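Local coordinates for protein aminoglycoside N(3)-acetyltransferase III (Serratia marcescens, PDB 7LAO) that transfers an acetyl group from acetyl-CoA to the 3-amino group of 2-deoxystreptamine aminoglycosides such as gentamicin, giving resistance to these antibiotics, at residues A[94-97]-A[98-101]. Residues are numbered along the deposited sequence; the frame is centred on the assembly and turned at random.
Sequences GTYP and GFGL
Gly98 packs against one face of the Tyr96 ring, its CA 3.5 Å from Tyr96 CE2 and its N lying over that face, off-centre toward the rim. With no side chain at Gly98, the backbone passes close against the ring. With CG anti to the backbone N (chi1 179°), Tyr96 swings its ring forward along the chain, where the edge at CD2 points into the face of Phe99. Tyr96 CD2 sits over the middle of the Phe99 ring, 3.8 Å from Phe99 CD1, and with the planes at 75° this is a T-shaped stack; Tyr60 also stacks on Phe99. Between these residues the backbone makes a single short turn of 3-10 helix in the loop between strand 56-60 and helix 102-108: Phe99 N donates to Tyr96 O at 3.2 Å, nearly straight, and Gly100 N follows to Pro97 O at 3.1 Å. At Gly100 the chain leaves the turn with a positive phi of 111°, a conformation readily taken up by glycine. Gly100 O then accepts from two waters: one, its O 2.6 Å from Gly100 O, also hydrogen-bonds Thr95 OG1, while the other donates to Tyr96 O as well.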
loop_
_atom_site.group_PDB
_atom_site.type_symbol
_atom_site.label_atom_id
_atom_site.label_comp_id
_atom_site.label_asym_id
_atom_site.label_seq_id
_atom_site.Cartn_x
_atom_site.Cartn_y
_atom_site.Cartn_z
ATOM N N GLY A 94 4.778 8.102 13.028
ATOM C CA GLY A 94 4.211 6.775 13.029
ATOM C C GLY A 94 3.472 6.449 11.748
ATOM O O GLY A 94 3.133 7.303 10.934
ATOM N N THR A 95 3.240 5.163 11.563
ATOM C CA THR A 95 2.508 4.642 10.408
ATOM C C THR A 95 1.044 4.523 10.773
ATOM O O THR A 95 0.688 4.463 11.950
ATOM C CB THR A 95 3.062 3.280 10.016
ATOM O OG1 THR A 95 3.008 2.428 11.164
ATOM C CG2 THR A 95 4.493 3.446 9.636
ATOM N N TYR A 96 0.198 4.524 9.776
ATOM C CA TYR A 96 -1.212 4.296 10.041
ATOM C C TYR A 96 -1.440 2.860 10.518
ATOM O O TYR A 96 -1.200 1.919 9.748
ATOM C CB TYR A 96 -2.023 4.563 8.791
ATOM C CG TYR A 96 -3.511 4.317 8.966
ATOM C CD1 TYR A 96 -4.245 5.019 9.906
ATOM C CD2 TYR A 96 -4.176 3.383 8.181
ATOM C CE1 TYR A 96 -5.601 4.807 10.053
ATOM C CE2 TYR A 96 -5.532 3.158 8.332
ATOM C CZ TYR A 96 -6.238 3.874 9.261
ATOM O OH TYR A 96 -7.586 3.665 9.404
ATOM N N PRO A 97 -1.922 2.643 11.747
ATOM C CA PRO A 97 -2.059 1.264 12.255
ATOM C C PRO A 97 -2.965 0.370 11.415
ATOM O O PRO A 97 -2.787 -0.856 11.436
ATOM C CB PRO A 97 -2.635 1.461 13.666
ATOM C CG PRO A 97 -2.319 2.889 14.016
ATOM C CD PRO A 97 -2.364 3.645 12.733
ATOM N N GLY A 98 -3.919 0.939 10.672
ATOM C CA GLY A 98 -4.844 0.121 9.909
ATOM C C GLY A 98 -4.207 -0.650 8.772
ATOM O O GLY A 98 -4.819 -1.593 8.265
ATOM N N PHE A 99 -3.001 -0.271 8.349
ATOM C CA PHE A 99 -2.298 -0.953 7.272
ATOM C C PHE A 99 -1.285 -1.975 7.784
ATOM O O PHE A 99 -0.601 -2.611 6.963
ATOM C CB PHE A 99 -1.598 0.068 6.349
ATOM C CG PHE A 99 -2.551 1.015 5.669
ATOM C CD1 PHE A 99 -3.896 0.673 5.516
ATOM C CD2 PHE A 99 -2.109 2.239 5.180
ATOM C CE1 PHE A 99 -4.791 1.528 4.881
ATOM C CE2 PHE A 99 -2.985 3.118 4.545
ATOM C CZ PHE A 99 -4.327 2.776 4.395
ATOM N N GLY A 100 -1.192 -2.168 9.094
ATOM C CA GLY A 100 -0.430 -3.252 9.704
ATOM C C GLY A 100 0.826 -2.834 10.454
ATOM O O GLY A 100 1.546 -1.908 10.057
ATOM N N LEU A 101 1.125 -3.567 11.530
ATOM C CA LEU A 101 2.300 -3.277 12.336
ATOM C C LEU A 101 3.598 -3.508 11.570
ATOM O O LEU A 101 4.644 -2.982 11.962
ATOM C CB LEU A 101 2.264 -4.141 13.596
ATOM C CG LEU A 101 3.424 -4.041 14.588
ATOM C CD1 LEU A 101 3.671 -2.571 14.944
ATOM C CD2 LEU A 101 3.196 -4.916 15.850
HETATM O O HOH W 1 3.060 -0.175 11.311
HETATM O O HOH W 2 1.231 0.777 8.531
#